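Long-range contacts in proteolytically activated form of PPO4 Tyrosinase (Agaricus bisporus var. bisporus H97, PDB 4OUA), which uses a pair of copper ions to hydroxylate monophenols and oxidise the resulting o-diphenols to o-quinones, the first step toward melanin pigments: residues Arg33-Ile38 against Arg162-Arg167; Tyr93-Glu98 against Ala345-Ser350. All blocks are in the same frame, centred on the assembly; numbering follows the deposited sequence.

Contact 1: Arg33-Ile38 against Arg162-Arg167; sequences RALQAI and RNPILR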
ATOM      1  N   ARG A  33      12.907  -7.795  -9.606  1.00 32.77           N
ATOM      2  CA  ARG A  33      12.801  -7.885 -11.057  1.00 33.16           C
ATOM      3  C   ARG A  33      11.481  -7.307 -11.556  1.00 36.46           C
ATOM      4  O   ARG A  33      11.459  -6.502 -12.487  1.00 34.08           O
ATOM      5  CB  ARG A  33      12.942  -9.337 -11.519  1.00 30.80           C
ATOM      6  CG  ARG A  33      14.329  -9.926 -11.329  1.00 30.68           C
ATOM      7  CD  ARG A  33      15.378  -9.136 -12.096  1.00 30.98           C
ATOM      8  NE  ARG A  33      16.615  -9.894 -12.272  1.00 37.26           N
ATOM      9  CZ  ARG A  33      17.716  -9.411 -12.842  1.00 35.26           C
ATOM     10  NH1 ARG A  33      17.742  -8.163 -13.291  1.00 27.66           N
ATOM     11  NH2 ARG A  33      18.792 -10.175 -12.960  1.00 32.62           N
ATOM     12  N   ALA A  34      10.382  -7.722 -10.931  1.00 34.21           N
ATOM     13  CA  ALA A  34       9.051  -7.314 -11.367  1.00 30.81           C
ATOM     14  C   ALA A  34       8.810  -5.832 -11.117  1.00 34.22           C
ATOM     15  O   ALA A  34       8.160  -5.157 -11.915  1.00 41.68           O
ATOM     16  CB  ALA A  34       7.987  -8.146 -10.670  1.00 33.62           C
ATOM     17  N   LEU A  35       9.337  -5.329 -10.005  1.00 32.02           N
ATOM     18  CA  LEU A  35       9.180  -3.921  -9.661  1.00 33.58           C
ATOM     19  C   LEU A  35       9.949  -3.033 -10.638  1.00 35.80           C
ATOM     20  O   LEU A  35       9.465  -1.977 -11.047  1.00 35.10           O
ATOM     21  CB  LEU A  35       9.645  -3.665  -8.227  1.00 27.50           C
ATOM     22  CG  LEU A  35       9.479  -2.240  -7.705  1.00 28.13           C
ATOM     23  CD1 LEU A  35       8.036  -1.785  -7.840  1.00 27.04           C
ATOM     24  CD2 LEU A  35       9.935  -2.156  -6.262  1.00 32.57           C
ATOM     25  N   GLN A  36      11.146  -3.469 -11.011  1.00 28.76           N
ATOM     26  CA  GLN A  36      11.932  -2.757 -12.007  1.00 27.79           C
ATOM     27  C   GLN A  36      11.242  -2.843 -13.366  1.00 28.80           C
ATOM     28  O   GLN A  36      11.289  -1.908 -14.162  1.00 33.86           O
ATOM     29  CB  GLN A  36      13.351  -3.328 -12.085  1.00 29.06           C
ATOM     30  CG  GLN A  36      14.269  -2.604 -13.057  1.00 24.67           C
ATOM     31  CD  GLN A  36      14.695  -1.240 -12.553  1.00 33.23           C
ATOM     32  OE1 GLN A  36      15.268  -1.117 -11.470  1.00 36.74           O
ATOM     33  NE2 GLN A  36      14.414  -0.205 -13.337  1.00 35.36           N
ATOM     34  N   ALA A  37      10.589  -3.972 -13.614  1.00 32.53           N
ATOM     35  CA  ALA A  37       9.921  -4.211 -14.887  1.00 34.72           C
ATOM     36  C   ALA A  37       8.755  -3.252 -15.111  1.00 40.31           C
ATOM     37  O   ALA A  37       8.587  -2.713 -16.204  1.00 40.75           O
ATOM     38  CB  ALA A  37       9.438  -5.652 -14.960  1.00 27.04           C
ATOM     39  N   ILE A  38       7.951  -3.042 -14.074  1.00 42.13           N
ATOM     40  CA  ILE A  38       6.783  -2.176 -14.183  1.00 39.12           C
ATOM     41  C   ILE A  38       7.168  -0.701 -14.076  1.00 41.13           C
ATOM     42  O   ILE A  38       6.426   0.175 -14.521  1.00 41.43           O
ATOM     43  CB  ILE A  38       5.727  -2.509 -13.110  1.00 39.99           C
ATOM     44  CG1 ILE A  38       6.288  -2.270 -11.708  1.00 37.55           C
ATOM     45  CG2 ILE A  38       5.256  -3.946 -13.258  1.00 36.34           C
ATOM     46  CD1 ILE A  38       5.291  -2.538 -10.602  1.00 28.76           C
ATOM     47  N   ARG A 162      20.666  -2.652  -9.139  1.00 35.19           N
ATOM     48  CA  ARG A 162      20.223  -1.439  -8.461  1.00 34.83           C
ATOM     49  C   ARG A 162      18.851  -1.641  -7.824  1.00 38.14           C
ATOM     50  O   ARG A 162      18.001  -2.352  -8.361  1.00 27.90           O
ATOM     51  CB  ARG A 162      20.202  -0.251  -9.426  1.00 32.88           C
ATOM     52  CG  ARG A 162      19.229  -0.374 -10.588  1.00 32.30           C
ATOM     53  CD  ARG A 162      19.415   0.792 -11.553  1.00 39.42           C
ATOM     54  NE  ARG A 162      18.386   0.847 -12.588  1.00 39.68           N
ATOM     55  CZ  ARG A 162      18.335   0.028 -13.633  1.00 43.95           C
ATOM     56  NH1 ARG A 162      19.251  -0.920 -13.778  1.00 46.89           N
ATOM     57  NH2 ARG A 162      17.366   0.151 -14.530  1.00 37.94           N
ATOM     58  N   ASN A 163      18.654  -1.014  -6.669  1.00 36.22           N
ATOM     59  CA  ASN A 163      17.442  -1.197  -5.882  1.00 35.31           C
ATOM     60  C   ASN A 163      16.294  -0.318  -6.367  1.00 33.66           C
ATOM     61  O   ASN A 163      16.354   0.906  -6.253  1.00 32.63           O
ATOM     62  CB  ASN A 163      17.730  -0.908  -4.408  1.00 33.49           C
ATOM     63  CG  ASN A 163      16.648  -1.433  -3.488  1.00 38.37           C
ATOM     64  OD1 ASN A 163      15.559  -1.803  -3.933  1.00 37.14           O
ATOM     65  ND2 ASN A 163      16.939  -1.468  -2.193  1.00 35.53           N
ATOM     66  N   PRO A 164      15.238  -0.945  -6.906  1.00 34.70           N
ATOM     67  CA  PRO A 164      14.057  -0.224  -7.389  1.00 34.26           C
ATOM     68  C   PRO A 164      13.111   0.167  -6.255  1.00 35.56           C
ATOM     69  O   PRO A 164      12.144   0.892  -6.482  1.00 37.91           O
ATOM     70  CB  PRO A 164      13.396  -1.234  -8.326  1.00 29.57           C
ATOM     71  CG  PRO A 164      13.757  -2.555  -7.741  1.00 29.59           C
ATOM     72  CD  PRO A 164      15.139  -2.395  -7.155  1.00 31.81           C
ATOM     73  N   ILE A 165      13.399  -0.310  -5.050  1.00 34.58           N
ATOM     74  CA  ILE A 165      12.546  -0.049  -3.895  1.00 34.43           C
ATOM     75  C   ILE A 165      12.790   1.339  -3.306  1.00 31.99           C
ATOM     76  O   ILE A 165      11.890   1.936  -2.715  1.00 34.19           O
ATOM     77  CB  ILE A 165      12.755  -1.111  -2.795  1.00 28.76           C
ATOM     78  CG1 ILE A 165      12.434  -2.505  -3.337  1.00 30.90           C
ATOM     79  CG2 ILE A 165      11.899  -0.806  -1.581  1.00 27.95           C
ATOM     80  CD1 ILE A 165      12.560  -3.605  -2.307  1.00 32.21           C
ATOM     81  N   LEU A 166      14.005   1.851  -3.473  1.00 30.32           N
ATOM     82  CA  LEU A 166      14.365   3.152  -2.919  1.00 32.89           C
ATOM     83  C   LEU A 166      13.568   4.297  -3.539  1.00 33.99           C
ATOM     84  O   LEU A 166      13.052   5.159  -2.829  1.00 33.24           O
ATOM     85  CB  LEU A 166      15.863   3.414  -3.099  1.00 26.75           C
ATOM     86  CG  LEU A 166      16.819   2.539  -2.287  1.00 30.51           C
ATOM     87  CD1 LEU A 166      18.242   3.054  -2.407  1.00 30.11           C
ATOM     88  CD2 LEU A 166      16.395   2.478  -0.830  1.00 29.96           C
ATOM     89  N   ARG A 167      13.463   4.304  -4.862  1.00 35.22           N
ATOM     90  CA  ARG A 167      12.849   5.426  -5.559  1.00 33.90           C
ATOM     91  C   ARG A 167      12.351   5.038  -6.946  1.00 37.47           C
ATOM     92  O   ARG A 167      12.844   4.084  -7.546  1.00 40.84           O
ATOM     93  CB  ARG A 167      13.852   6.574  -5.678  1.00 38.17           C
ATOM     94  CG  ARG A 167      15.073   6.218  -6.518  1.00 31.41           C
ATOM     95  CD  ARG A 167      16.152   7.281  -6.434  1.00 23.86           C
ATOM     96  NE  ARG A 167      16.684   7.423  -5.082  1.00 33.81           N
ATOM     97  CZ  ARG A 167      17.687   6.703  -4.590  1.00 33.62           C
ATOM     98  NH1 ARG A 167      18.271   5.775  -5.337  1.00 27.49           N
ATOM     99  NH2 ARG A 167      18.105   6.908  -3.347  1.00 38.78           N
TER
HETATM  100  O   HOH W   1      16.745  -3.467 -10.380  1.00 30.92           O

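Contact 2: Tyr93-Glu98 against Ala345-Ser350; sequences YVSIYE and ALLNYS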
ATOM      1  N   TYR A  93      -7.025  -1.179  -3.643  1.00 36.25           N
ATOM      2  CA  TYR A  93      -5.966  -0.441  -4.327  1.00 35.38           C
ATOM      3  C   TYR A  93      -4.675  -1.253  -4.344  1.00 33.71           C
ATOM      4  O   TYR A  93      -4.007  -1.358  -5.372  1.00 38.78           O
ATOM      5  CB  TYR A  93      -5.725   0.912  -3.657  1.00 34.63           C
ATOM      6  CG  TYR A  93      -4.773   1.817  -4.412  1.00 32.55           C
ATOM      7  CD1 TYR A  93      -4.539   1.637  -5.770  1.00 35.07           C
ATOM      8  CD2 TYR A  93      -4.100   2.844  -3.764  1.00 39.11           C
ATOM      9  CE1 TYR A  93      -3.668   2.461  -6.461  1.00 37.96           C
ATOM     10  CE2 TYR A  93      -3.227   3.672  -4.444  1.00 37.17           C
ATOM     11  CZ  TYR A  93      -3.015   3.478  -5.794  1.00 38.93           C
ATOM     12  OH  TYR A  93      -2.147   4.300  -6.475  1.00 33.27           O
ATOM     13  N   VAL A  94      -4.324  -1.822  -3.196  1.00 30.30           N
ATOM     14  CA  VAL A  94      -3.156  -2.685  -3.103  1.00 31.75           C
ATOM     15  C   VAL A  94      -3.379  -3.965  -3.908  1.00 36.74           C
ATOM     16  O   VAL A  94      -2.430  -4.586  -4.385  1.00 39.82           O
ATOM     17  CB  VAL A  94      -2.835  -3.048  -1.637  1.00 32.90           C
ATOM     18  CG1 VAL A  94      -1.585  -3.911  -1.561  1.00 26.12           C
ATOM     19  CG2 VAL A  94      -2.669  -1.789  -0.803  1.00 33.95           C
ATOM     20  N   SER A  95      -4.643  -4.346  -4.063  1.00 33.02           N
ATOM     21  CA  SER A  95      -4.995  -5.574  -4.767  1.00 35.70           C
ATOM     22  C   SER A  95      -4.667  -5.501  -6.254  1.00 37.58           C
ATOM     23  O   SER A  95      -4.151  -6.461  -6.829  1.00 34.69           O
ATOM     24  CB  SER A  95      -6.478  -5.885  -4.578  1.00 30.54           C
ATOM     25  OG  SER A  95      -6.780  -6.042  -3.205  1.00 45.41           O
ATOM     26  N   ILE A  96      -4.972  -4.367  -6.876  1.00 30.66           N
ATOM     27  CA  ILE A  96      -4.675  -4.190  -8.291  1.00 31.72           C
ATOM     28  C   ILE A  96      -3.167  -4.112  -8.491  1.00 34.26           C
ATOM     29  O   ILE A  96      -2.633  -4.645  -9.463  1.00 33.61           O
ATOM     30  CB  ILE A  96      -5.343  -2.929  -8.872  1.00 35.28           C
ATOM     31  CG1 ILE A  96      -5.125  -2.865 -10.385  1.00 39.01           C
ATOM     32  CG2 ILE A  96      -4.814  -1.673  -8.197  1.00 32.27           C
ATOM     33  CD1 ILE A  96      -5.650  -4.078 -11.124  1.00 35.24           C
ATOM     34  N   TYR A  97      -2.487  -3.455  -7.557  1.00 34.94           N
ATOM     35  CA  TYR A  97      -1.034  -3.350  -7.600  1.00 31.51           C
ATOM     36  C   TYR A  97      -0.386  -4.719  -7.459  1.00 30.32           C
ATOM     37  O   TYR A  97       0.454  -5.106  -8.270  1.00 32.12           O
ATOM     38  CB  TYR A  97      -0.528  -2.420  -6.498  1.00 33.15           C
ATOM     39  CG  TYR A  97       0.963  -2.184  -6.541  1.00 30.00           C
ATOM     40  CD1 TYR A  97       1.506  -1.210  -7.367  1.00 33.35           C
ATOM     41  CD2 TYR A  97       1.829  -2.932  -5.754  1.00 30.10           C
ATOM     42  CE1 TYR A  97       2.870  -0.986  -7.409  1.00 37.00           C
ATOM     43  CE2 TYR A  97       3.194  -2.718  -5.789  1.00 30.23           C
ATOM     44  CZ  TYR A  97       3.709  -1.743  -6.616  1.00 36.16           C
ATOM     45  OH  TYR A  97       5.067  -1.530  -6.651  1.00 36.98           O
ATOM     46  N   GLU A  98      -0.782  -5.441  -6.416  1.00 32.14           N
ATOM     47  CA  GLU A  98      -0.298  -6.794  -6.172  1.00 32.48           C
ATOM     48  C   GLU A  98      -0.590  -7.700  -7.364  1.00 37.73           C
ATOM     49  O   GLU A  98       0.225  -8.551  -7.723  1.00 34.77           O
ATOM     50  CB  GLU A  98      -0.937  -7.364  -4.906  1.00 29.32           C
ATOM     51  CG  GLU A  98      -0.471  -8.760  -4.544  1.00 32.52           C
ATOM     52  CD  GLU A  98      -1.203  -9.323  -3.340  1.00 41.72           C
ATOM     53  OE1 GLU A  98      -2.451  -9.247  -3.310  1.00 41.75           O
ATOM     54  OE2 GLU A  98      -0.529  -9.836  -2.423  1.00 43.69           O
ATOM     55  N   ALA A 345      -9.926 -13.168   1.261  1.00 32.42           N
ATOM     56  CA  ALA A 345      -9.759 -14.399   0.501  1.00 30.27           C
ATOM     57  C   ALA A 345     -10.265 -14.232  -0.929  1.00 38.46           C
ATOM     58  O   ALA A 345      -9.821 -14.932  -1.841  1.00 35.09           O
ATOM     59  CB  ALA A 345     -10.477 -15.547   1.190  1.00 31.52           C
ATOM     60  N   LEU A 346     -11.194 -13.299  -1.119  1.00 39.68           N
ATOM     61  CA  LEU A 346     -11.733 -13.010  -2.444  1.00 36.37           C
ATOM     62  C   LEU A 346     -10.659 -12.429  -3.353  1.00 40.49           C
ATOM     63  O   LEU A 346     -10.795 -12.435  -4.576  1.00 41.77           O
ATOM     64  CB  LEU A 346     -12.913 -12.042  -2.351  1.00 33.80           C
ATOM     65  CG  LEU A 346     -14.306 -12.637  -2.560  1.00 38.71           C
ATOM     66  CD1 LEU A 346     -14.593 -13.722  -1.533  1.00 34.84           C
ATOM     67  CD2 LEU A 346     -15.365 -11.546  -2.504  1.00 38.72           C
ATOM     68  N   LEU A 347      -9.594 -11.925  -2.740  1.00 37.81           N
ATOM     69  CA  LEU A 347      -8.486 -11.339  -3.482  1.00 30.53           C
ATOM     70  C   LEU A 347      -7.236 -12.199  -3.340  1.00 30.93           C
ATOM     71  O   LEU A 347      -6.125 -11.750  -3.618  1.00 38.49           O
ATOM     72  CB  LEU A 347      -8.223  -9.913  -3.000  1.00 36.61           C
ATOM     73  CG  LEU A 347      -9.384  -8.944  -3.233  1.00 37.28           C
ATOM     74  CD1 LEU A 347      -9.216  -7.676  -2.411  1.00 31.37           C
ATOM     75  CD2 LEU A 347      -9.511  -8.611  -4.714  1.00 34.86           C
ATOM     76  N   ASN A 348      -7.434 -13.437  -2.899  1.00 27.34           N
ATOM     77  CA  ASN A 348      -6.365 -14.427  -2.826  1.00 31.64           C
ATOM     78  C   ASN A 348      -5.175 -14.013  -1.967  1.00 33.18           C
ATOM     79  O   ASN A 348      -4.026 -14.275  -2.325  1.00 32.38           O
ATOM     80  CB  ASN A 348      -5.875 -14.768  -4.235  1.00 40.24           C
ATOM     81  CG  ASN A 348      -6.501 -16.038  -4.775  1.00 39.62           C
ATOM     82  OD1 ASN A 348      -7.415 -16.598  -4.170  1.00 38.49           O
ATOM     83  ND2 ASN A 348      -6.008 -16.503  -5.917  1.00 44.56           N
ATOM     84  N   TYR A 349      -5.442 -13.376  -0.833  1.00 30.42           N
ATOM     85  CA  TYR A 349      -4.365 -13.023   0.081  1.00 31.17           C
ATOM     86  C   TYR A 349      -4.806 -13.087   1.539  1.00 34.03           C
ATOM     87  O   TYR A 349      -5.990 -13.224   1.840  1.00 35.01           O
ATOM     88  CB  TYR A 349      -3.817 -11.629  -0.245  1.00 30.19           C
ATOM     89  CG  TYR A 349      -4.667 -10.477   0.242  1.00 27.76           C
ATOM     90  CD1 TYR A 349      -4.424  -9.882   1.473  1.00 28.87           C
ATOM     91  CD2 TYR A 349      -5.699  -9.971  -0.536  1.00 30.54           C
ATOM     92  CE1 TYR A 349      -5.191  -8.825   1.922  1.00 27.06           C
ATOM     93  CE2 TYR A 349      -6.472  -8.913  -0.097  1.00 27.45           C
ATOM     94  CZ  TYR A 349      -6.212  -8.344   1.132  1.00 29.92           C
ATOM     95  OH  TYR A 349      -6.978  -7.289   1.575  1.00 34.77           O
ATOM     96  N   SER A 350      -3.830 -12.994   2.435  1.00 29.07           N
ATOM     97  CA  SER A 350      -4.078 -13.022   3.869  1.00 31.68           C
ATOM     98  C   SER A 350      -2.795 -12.671   4.610  1.00 32.30           C
ATOM     99  O   SER A 350      -1.772 -12.387   3.988  1.00 33.85           O
ATOM    100  CB  SER A 350      -4.595 -14.393   4.308  1.00 33.57           C
ATOM    101  OG  SER A 350      -4.799 -14.434   5.711  1.00 30.55           O
TER

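Contact 1: Arg33-Ile38 against Arg162-Arg167
Leu35 and Pro164 make the apolar half of this contact. Leu35 reaches out of helix 25-39 with CG anti to its backbone N (chi1 -177°), and that CG lies 4.1 Å from Pro164 CB. Leu35 CD2 sits 3.9 Å from Ile165 CG1, the two side chains crossing at about a right angle.

The polar half belongs to Gln36 and Arg162. The Gln36 amide lies over one face of the Arg162 guanidinium, the two planes turned 48° apart, with OE1 displaced toward the rim. Gln36 NE2 comes within 3.2 Å of Arg162 NH2, but both are donors and do not bond; NE2 donates to Asp40 OD2 instead. Gln36 OE1 accepts from a water 3.0 Å away, and the same water donates to Arg162 O at 2.6 Å, so the amide oxygen and the loop carbonyl are joined through solvent.

Within the loop, Asn163 OD1 accepts from Ile165 N at 2.9 Å, the donor standing above the carbonyl plane. Gln39, on the same helix as Leu35, donates to Pro164 O. Far from the copper site, helix 25-39 thus packs on the loop leaving strand 158-162, which bends there through an Asx turn.

Contact 2: Tyr93-Glu98 against Ala345-Ser350
Ser95 OG and Glu98 OE1 both come to the Tyr349 ring at a slant, while Leu347 O lies at the ring edge, in its plane. The Glu98 carboxylate is tilted 65° to the ring, and its OE1 stands 4.1 Å from Tyr349 CB. Glu98 runs out extended beyond CG, and its carboxylate is held by Arg15 at OE1 and the backbone N of Gln128 at OE2. The Tyr349 OH bonds to Asp286.

Leu347 meets Ser95 through its branched end. Leu347 CD1 lies 3.9 Å from Ser95 CB, and Leu347 CD2 4.1 Å from that same CB. Ser95 OG, anti to its carbonyl carbon (chi1 -60°), hydrogen-bonds back to Arg91 O one turn earlier in the helix. An alanine at Leu347 would probably open a gap beside Ser95, since both methyl groups that cover its side chain would be gone.

The contact sets strand 349-350 and the turn before it against helix 86-109, which also carries the copper ligand His90, its side chain about 9 Å from that of Ser95. Arg15 pairs with Glu98 from the helix and makes a cation-pi contact with Tyr349 from the strand, so it probably links two segments that make no direct polar bond.

Overall arrangement
From the N terminus, the chain first runs through helix 25-39, the helical side of contact 1, then into helix 86-109, the helical side of contact 2. It next turns through the hairpin of strands 148-152 and 158-162 into 162-167, which closes the first loop back onto helix 25-39. Only much later, past the copper-binding helices 246-258 and 277-295, does 345-350 return to helix 86-109 and close the second. The two loops therefore cross. The centres of the two contacts lie about 20 Å apart, yet the helices meet directly: Leu35 and Ile38 of the first both pack on Tyr97 of the second. Together they tie the hairpin exit and the late strand 349-350 to two adjoining helices.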